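Local coordinates for nitroreductase family protein (PDB 4QLX), which probably reduces the enone 10-oxo-11-octadecenoate to 10-oxooctadecanoate with NADH, using bound FMN, within a bacterial pathway that saturates polyunsaturated fatty acids, at residues H59-D64 against L181-K186; V32-D37 against I194-A199. One frame throughout, in Å; residues are numbered along the deposited sequence.

Contact 1 (H59-D64 against L181-K186); sequences HFVVVD and LGLDPK
Val61 meets two leucines at once, CG1 turned to Leu181 and CG2 mainly to Leu183. The site is one face of strand 58-63, the outermost within this chain, in the antiparallel sheet of this nitroreductase-family fold, where the strand is flanked by the turn that follows helix 177-181. That helix ends in a Schellman motif, with Gly182 at positive phi (75°) leaving the helical path. Leu181 and Leu183, one on each side of this glycine in sequence, both have CB directed at the strand.

In Val61, CG1 lies anti to the backbone N (chi1 179°), which places CG2 anti to the carbonyl carbon and spreads the two methyls toward different partners. CG1 touches Leu181 CD2 at 4.0 Å, the two side chains passing at a slant. CG2 packs against Leu183 CD1 at 3.9 Å, and here the two side chains slide past each other in opposite directions. Leu181 CD1 lies a little farther from the same CG2, at 4.2 Å, so the CD1 methyls of both leucines crowd one side of that methyl.

Leu181 also rests on Phe92 of the neighbouring strand 89-96 and on Phe72 of helix 66-72, while the backbone of Val61 is hydrogen-bonded to that of Phe92. Past Leu183 the loop is steadied by an Asx turn, in which Asp184 OD1 accepts from Lys186 N from above the carboxylate plane.

Leu183 also reaches the imidazole of His59, whose ring meets Tyr188 as well; Leu183 CD2 approaches the imidazole obliquely, 3.8 Å from His59 NE2 and 3.9 Å from His59 CD2.

Contact 2 (V32-D37 against I194-A199); sequences VKIGRD and IAIGKA
Val32 and Lys198 make the tighter of two apolar contacts here. Val32 CG2 stands 3.4 Å from Lys198 CB, closer than usual van der Waals distance, and 3.7 Å from Lys198 CG. Val32 CG1 touches the same two carbons more loosely, the side chains crossing at about a right angle. In Val32, CG1 is anti to the carbonyl carbon (chi1 -50°), which leaves CG2 between the backbone N and the carbonyl carbon, and it is CG2 that presses on the lysine. Only the root of the lysine takes part: bends at chi2 (-76°) and chi3 (-60°) carry its ammonium end away.

The second apolar pair is buried. Ile34 sends CD1 to Ile196 CG2 at 3.8 Å, again nearly perpendicular, and the same CD1 lies 4.2 Å from Gly197 CA. In the nitroreductase-family fold this is where the lead-in to helix 36-46, with Gly35 at its N-cap position, packs against the last part of the inner strand 188-197. Leu39 and Met42 of that helix also touch Ile34.

Hydrogen bonds tie both backbones to neighbouring parts of the chain. Lys198 pairs with Asp29 and Gly197 with Asp165 through their main chains, while Val32 O is hydrogen-bonded to Ser88 OG.

Overall arrangement
Contacts 1 and 2 reach the same antiparallel sheet, contact 1 at its edge strand 58-63 and contact 2 on the inner strand 188-197, with strand 89-96 between the two. Their centres are 18 Å apart, yet they are joined directly by a salt bridge from Arg36 NH2 to Asp64 OD1, 2.7 Å long, which ties the start of helix 36-46 to the residue just past strand 58-63. Along the chain, contact 1 nests inside the loop that contact 2 closes. Contact 1 lies away from the FMN and fatty-acid sites, whereas in contact 2 the side chain of Ile196 is about 13 Å from the bound FMN and about 10 Å from that of FMN-binding Gln83.

Contact 1 (H59-D64 against L181-K186)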
ATOM      1  N   HIS A  59     -12.365  -2.743  -6.310  1.00 19.17           N
ATOM      2  CA  HIS A  59     -13.241  -2.198  -7.334  1.00 19.65           C
ATOM      3  C   HIS A  59     -13.128  -0.686  -7.310  1.00 20.99           C
ATOM      4  O   HIS A  59     -13.156  -0.074  -6.245  1.00 24.36           O
ATOM      5  CB  HIS A  59     -14.691  -2.627  -7.114  1.00 20.16           C
ATOM      6  CG  HIS A  59     -15.598  -2.261  -8.248  1.00 25.30           C
ATOM      7  ND1 HIS A  59     -15.797  -3.085  -9.334  1.00 21.28           N
ATOM      8  CD2 HIS A  59     -16.326  -1.142  -8.485  1.00 19.83           C
ATOM      9  CE1 HIS A  59     -16.621  -2.499 -10.187  1.00 25.89           C
ATOM     10  NE2 HIS A  59     -16.958  -1.317  -9.696  1.00 24.51           N
ATOM     11  N   PHE A  60     -12.997  -0.092  -8.485  1.00 16.79           N
ATOM     12  CA  PHE A  60     -12.738   1.334  -8.611  1.00 17.97           C
ATOM     13  C   PHE A  60     -13.956   2.099  -9.134  1.00 19.63           C
ATOM     14  O   PHE A  60     -14.580   1.692 -10.108  1.00 18.39           O
ATOM     15  CB  PHE A  60     -11.544   1.547  -9.534  1.00 16.11           C
ATOM     16  CG  PHE A  60     -10.319   0.755  -9.133  1.00 16.12           C
ATOM     17  CD1 PHE A  60      -9.504   1.192  -8.103  1.00 15.62           C
ATOM     18  CD2 PHE A  60      -9.998  -0.432  -9.774  1.00 18.53           C
ATOM     19  CE1 PHE A  60      -8.387   0.473  -7.725  1.00 15.93           C
ATOM     20  CE2 PHE A  60      -8.890  -1.149  -9.402  1.00 19.33           C
ATOM     21  CZ  PHE A  60      -8.075  -0.691  -8.379  1.00 16.34           C
ATOM     22  N   VAL A  61     -14.309   3.208  -8.490  1.00 19.23           N
ATOM     23  CA  VAL A  61     -15.353   4.058  -9.043  1.00 19.01           C
ATOM     24  C   VAL A  61     -14.790   5.464  -9.264  1.00 20.89           C
ATOM     25  O   VAL A  61     -14.391   6.128  -8.314  1.00 16.75           O
ATOM     26  CB  VAL A  61     -16.587   4.123  -8.135  1.00 18.79           C
ATOM     27  CG1 VAL A  61     -17.646   5.051  -8.744  1.00 22.43           C
ATOM     28  CG2 VAL A  61     -17.153   2.741  -7.904  1.00 22.40           C
ATOM     29  N   VAL A  62     -14.721   5.881 -10.526  1.00 20.21           N
ATOM     30  CA  VAL A  62     -14.097   7.150 -10.884  1.00 19.64           C
ATOM     31  C   VAL A  62     -15.138   8.257 -10.888  1.00 22.52           C
ATOM     32  O   VAL A  62     -16.159   8.175 -11.579  1.00 23.29           O
ATOM     33  CB  VAL A  62     -13.411   7.094 -12.250  1.00 19.59           C
ATOM     34  CG1 VAL A  62     -12.830   8.483 -12.616  1.00 20.73           C
ATOM     35  CG2 VAL A  62     -12.318   6.029 -12.267  1.00 21.29           C
ATOM     36  N   VAL A  63     -14.863   9.287 -10.095  1.00 24.09           N
ATOM     37  CA  VAL A  63     -15.725  10.446  -9.968  1.00 24.09           C
ATOM     38  C   VAL A  63     -14.973  11.639 -10.544  1.00 24.08           C
ATOM     39  O   VAL A  63     -13.970  12.059  -9.973  1.00 23.53           O
ATOM     40  CB  VAL A  63     -16.089  10.700  -8.493  1.00 21.75           C
ATOM     41  CG1 VAL A  63     -17.049  11.873  -8.359  1.00 26.28           C
ATOM     42  CG2 VAL A  63     -16.685   9.446  -7.875  1.00 24.45           C
ATOM     43  N   ASP A  64     -15.408  12.165 -11.687  1.00 21.79           N
ATOM     44  CA  ASP A  64     -14.654  13.264 -12.297  1.00 27.41           C
ATOM     45  C   ASP A  64     -15.510  14.309 -13.045  1.00 27.16           C
ATOM     46  O   ASP A  64     -14.994  15.052 -13.884  1.00 29.95           O
ATOM     47  CB  ASP A  64     -13.601  12.699 -13.249  1.00 28.37           C
ATOM     48  CG  ASP A  64     -14.210  12.145 -14.518  1.00 31.73           C
ATOM     49  OD1 ASP A  64     -15.424  11.836 -14.510  1.00 33.24           O
ATOM     50  OD2 ASP A  64     -13.475  12.016 -15.517  1.00 31.71           O
ATOM     51  N   LEU A 181     -22.841   5.037  -4.639  1.00 28.93           N
ATOM     52  CA  LEU A 181     -22.059   4.725  -5.833  1.00 27.47           C
ATOM     53  C   LEU A 181     -22.822   3.795  -6.787  1.00 31.54           C
ATOM     54  O   LEU A 181     -22.367   3.517  -7.895  1.00 28.98           O
ATOM     55  CB  LEU A 181     -20.717   4.092  -5.444  1.00 28.20           C
ATOM     56  CG  LEU A 181     -19.753   4.940  -4.604  1.00 26.64           C
ATOM     57  CD1 LEU A 181     -18.511   4.142  -4.236  1.00 27.47           C
ATOM     58  CD2 LEU A 181     -19.363   6.215  -5.325  1.00 25.82           C
ATOM     59  N   GLY A 182     -23.985   3.322  -6.350  1.00 29.95           N
ATOM     60  CA  GLY A 182     -24.798   2.436  -7.167  1.00 32.03           C
ATOM     61  C   GLY A 182     -24.231   1.027  -7.218  1.00 29.97           C
ATOM     62  O   GLY A 182     -24.532   0.263  -8.129  1.00 31.47           O
ATOM     63  N   LEU A 183     -23.421   0.683  -6.223  1.00 26.78           N
ATOM     64  CA  LEU A 183     -22.780  -0.626  -6.152  1.00 30.35           C
ATOM     65  C   LEU A 183     -23.616  -1.605  -5.336  1.00 28.81           C
ATOM     66  O   LEU A 183     -24.365  -1.188  -4.465  1.00 28.06           O
ATOM     67  CB  LEU A 183     -21.381  -0.501  -5.542  1.00 28.26           C
ATOM     68  CG  LEU A 183     -20.310   0.239  -6.353  1.00 28.57           C
ATOM     69  CD1 LEU A 183     -19.027   0.354  -5.526  1.00 25.85           C
ATOM     70  CD2 LEU A 183     -20.040  -0.464  -7.678  1.00 28.65           C
ATOM     71  N   ASP A 184     -23.468  -2.896  -5.628  1.00 29.69           N
ATOM     72  CA  ASP A 184     -24.160  -3.976  -4.927  1.00 29.52           C
ATOM     73  C   ASP A 184     -23.768  -4.020  -3.458  1.00 30.80           C
ATOM     74  O   ASP A 184     -22.635  -4.361  -3.120  1.00 29.68           O
ATOM     75  CB  ASP A 184     -23.840  -5.308  -5.606  1.00 30.41           C
ATOM     76  CG  ASP A 184     -24.675  -6.483  -5.080  1.00 35.50           C
ATOM     77  OD1 ASP A 184     -25.441  -6.338  -4.101  1.00 33.57           O
ATOM     78  OD2 ASP A 184     -24.541  -7.582  -5.667  1.00 40.69           O
ATOM     79  N   PRO A 185     -24.710  -3.677  -2.572  1.00 34.42           N
ATOM     80  CA  PRO A 185     -24.452  -3.665  -1.133  1.00 31.60           C
ATOM     81  C   PRO A 185     -24.190  -5.058  -0.556  1.00 30.04           C
ATOM     82  O   PRO A 185     -23.508  -5.189   0.459  1.00 34.08           O
ATOM     83  CB  PRO A 185     -25.737  -3.076  -0.563  1.00 32.17           C
ATOM     84  CG  PRO A 185     -26.782  -3.393  -1.562  1.00 32.20           C
ATOM     85  CD  PRO A 185     -26.090  -3.264  -2.885  1.00 36.40           C
ATOM     86  N   LYS A 186     -24.743  -6.079  -1.190  1.00 33.77           N
ATOM     87  CA  LYS A 186     -24.452  -7.458  -0.820  1.00 34.09           C
ATOM     88  C   LYS A 186     -22.976  -7.787  -1.030  1.00 32.15           C
ATOM     89  O   LYS A 186     -22.428  -8.655  -0.356  1.00 33.60           O
ATOM     90  CB  LYS A 186     -25.295  -8.436  -1.643  1.00 34.44           C
ATOM     91  CG  LYS A 186     -26.777  -8.494  -1.315  1.00 42.02           C
ATOM     92  CD  LYS A 186     -27.412  -9.672  -2.041  1.00 43.49           C
ATOM     93  CE  LYS A 186     -26.790 -11.000  -1.580  1.00 56.22           C
ATOM     94  NZ  LYS A 186     -26.268 -11.856  -2.697  1.00 45.80           N
TER

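Contact 2 (V32-D37 against I194-A199)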
ATOM      1  N   VAL A  32      -6.648  22.183 -14.205  1.00 27.33           N
ATOM      2  CA  VAL A  32      -6.047  21.010 -14.839  1.00 28.01           C
ATOM      3  C   VAL A  32      -6.964  19.804 -14.705  1.00 29.35           C
ATOM      4  O   VAL A  32      -7.464  19.466 -13.622  1.00 26.23           O
ATOM      5  CB  VAL A  32      -4.649  20.672 -14.270  1.00 31.66           C
ATOM      6  CG1 VAL A  32      -3.769  21.915 -14.249  1.00 35.11           C
ATOM      7  CG2 VAL A  32      -4.762  20.095 -12.901  1.00 34.08           C
ATOM      8  N   LYS A  33      -7.215  19.177 -15.843  1.00 30.80           N
ATOM      9  CA  LYS A  33      -8.052  17.997 -15.882  1.00 31.74           C
ATOM     10  C   LYS A  33      -7.206  16.831 -16.392  1.00 27.50           C
ATOM     11  O   LYS A  33      -6.301  17.005 -17.212  1.00 29.54           O
ATOM     12  CB  LYS A  33      -9.295  18.238 -16.756  1.00 35.24           C
ATOM     13  CG  LYS A  33      -9.584  17.131 -17.755  1.00 40.12           C
ATOM     14  CD  LYS A  33     -10.833  17.414 -18.590  1.00 47.86           C
ATOM     15  CE  LYS A  33     -11.069  16.288 -19.600  1.00 51.96           C
ATOM     16  NZ  LYS A  33     -11.390  14.979 -18.948  1.00 45.00           N
ATOM     17  N   ILE A  34      -7.465  15.649 -15.858  1.00 28.05           N
ATOM     18  CA  ILE A  34      -6.775  14.464 -16.325  1.00 26.82           C
ATOM     19  C   ILE A  34      -7.741  13.673 -17.204  1.00 24.05           C
ATOM     20  O   ILE A  34      -8.857  13.377 -16.787  1.00 25.98           O
ATOM     21  CB  ILE A  34      -6.265  13.625 -15.140  1.00 26.27           C
ATOM     22  CG1 ILE A  34      -5.340  14.485 -14.265  1.00 26.69           C
ATOM     23  CG2 ILE A  34      -5.548  12.359 -15.634  1.00 23.29           C
ATOM     24  CD1 ILE A  34      -5.055  13.911 -12.880  1.00 25.97           C
ATOM     25  N   GLY A  35      -7.319  13.375 -18.430  1.00 29.07           N
ATOM     26  CA  GLY A  35      -8.118  12.572 -19.343  1.00 29.55           C
ATOM     27  C   GLY A  35      -8.433  11.211 -18.746  1.00 28.25           C
ATOM     28  O   GLY A  35      -7.642  10.669 -17.973  1.00 26.03           O
ATOM     29  N   ARG A  36      -9.592  10.659 -19.088  1.00 30.04           N
ATOM     30  CA  ARG A  36      -9.999   9.374 -18.528  1.00 27.94           C
ATOM     31  C   ARG A  36      -9.100   8.251 -19.029  1.00 26.18           C
ATOM     32  O   ARG A  36      -8.962   7.213 -18.378  1.00 24.92           O
ATOM     33  CB  ARG A  36     -11.469   9.083 -18.846  1.00 25.91           C
ATOM     34  CG  ARG A  36     -12.429   9.941 -18.039  1.00 25.27           C
ATOM     35  CD  ARG A  36     -13.868   9.580 -18.324  1.00 30.35           C
ATOM     36  NE  ARG A  36     -14.793  10.172 -17.359  1.00 32.47           N
ATOM     37  CZ  ARG A  36     -16.088   9.881 -17.302  1.00 31.79           C
ATOM     38  NH1 ARG A  36     -16.601   9.004 -18.155  1.00 26.65           N
ATOM     39  NH2 ARG A  36     -16.869  10.454 -16.396  1.00 24.17           N
ATOM     40  N   ASP A  37      -8.460   8.459 -20.169  1.00 23.52           N
ATOM     41  CA  ASP A  37      -7.535   7.446 -20.658  1.00 27.98           C
ATOM     42  C   ASP A  37      -6.302   7.389 -19.760  1.00 28.16           C
ATOM     43  O   ASP A  37      -5.821   6.304 -19.431  1.00 23.21           O
ATOM     44  CB  ASP A  37      -7.150   7.716 -22.111  1.00 26.27           C
ATOM     45  CG  ASP A  37      -8.341   7.590 -23.051  1.00 37.83           C
ATOM     46  OD1 ASP A  37      -9.308   6.881 -22.686  1.00 36.76           O
ATOM     47  OD2 ASP A  37      -8.320   8.207 -24.138  1.00 44.00           O
ATOM     48  N   ILE A 194      -9.418   8.125  -3.284  1.00 16.70           N
ATOM     49  CA  ILE A 194      -8.140   8.714  -3.670  1.00 17.57           C
ATOM     50  C   ILE A 194      -8.433   9.944  -4.524  1.00 21.04           C
ATOM     51  O   ILE A 194      -8.867   9.812  -5.669  1.00 19.38           O
ATOM     52  CB  ILE A 194      -7.247   7.744  -4.473  1.00 18.57           C
ATOM     53  CG1 ILE A 194      -7.015   6.411  -3.733  1.00 19.04           C
ATOM     54  CG2 ILE A 194      -5.922   8.397  -4.841  1.00 17.19           C
ATOM     55  CD1 ILE A 194      -6.334   6.527  -2.390  1.00 16.21           C
ATOM     56  N   ALA A 195      -8.215  11.138  -3.975  1.00 19.69           N
ATOM     57  CA  ALA A 195      -8.371  12.354  -4.767  1.00 17.73           C
ATOM     58  C   ALA A 195      -7.082  12.620  -5.513  1.00 17.98           C
ATOM     59  O   ALA A 195      -6.019  12.558  -4.923  1.00 19.92           O
ATOM     60  CB  ALA A 195      -8.739  13.553  -3.870  1.00 18.87           C
ATOM     61  N   ILE A 196      -7.174  12.930  -6.804  1.00 18.07           N
ATOM     62  CA  ILE A 196      -5.989  13.140  -7.640  1.00 17.92           C
ATOM     63  C   ILE A 196      -6.075  14.455  -8.431  1.00 22.20           C
ATOM     64  O   ILE A 196      -7.146  14.820  -8.923  1.00 22.65           O
ATOM     65  CB  ILE A 196      -5.802  11.972  -8.653  1.00 16.27           C
ATOM     66  CG1 ILE A 196      -5.782  10.609  -7.942  1.00 18.66           C
ATOM     67  CG2 ILE A 196      -4.558  12.163  -9.509  1.00 20.25           C
ATOM     68  CD1 ILE A 196      -5.553   9.408  -8.910  1.00 17.78           C
ATOM     69  N   GLY A 197      -4.952  15.159  -8.553  1.00 22.63           N
ATOM     70  CA  GLY A 197      -4.865  16.313  -9.437  1.00 24.01           C
ATOM     71  C   GLY A 197      -3.495  16.958  -9.377  1.00 25.85           C
ATOM     72  O   GLY A 197      -2.576  16.393  -8.787  1.00 23.81           O
ATOM     73  N   LYS A 198      -3.350  18.128  -9.998  1.00 26.03           N
ATOM     74  CA  LYS A 198      -2.137  18.941  -9.871  1.00 28.07           C
ATOM     75  C   LYS A 198      -2.213  19.776  -8.618  1.00 26.76           C
ATOM     76  O   LYS A 198      -3.237  20.397  -8.354  1.00 26.60           O
ATOM     77  CB  LYS A 198      -1.942  19.885 -11.067  1.00 30.12           C
ATOM     78  CG  LYS A 198      -1.245  19.301 -12.278  1.00 35.61           C
ATOM     79  CD  LYS A 198       0.255  19.185 -12.054  1.00 36.89           C
ATOM     80  CE  LYS A 198       0.885  20.541 -11.777  1.00 46.61           C
ATOM     81  NZ  LYS A 198       2.371  20.422 -11.648  1.00 50.55           N
ATOM     82  N   ALA A 199      -1.125  19.812  -7.862  1.00 27.06           N
ATOM     83  CA  ALA A 199      -1.085  20.582  -6.627  1.00 28.81           C
ATOM     84  C   ALA A 199      -1.340  22.052  -6.916  1.00 31.84           C
ATOM     85  O   ALA A 199      -0.856  22.589  -7.920  1.00 33.84           O
ATOM     86  CB  ALA A 199       0.255  20.399  -5.922  1.00 30.61           C
TER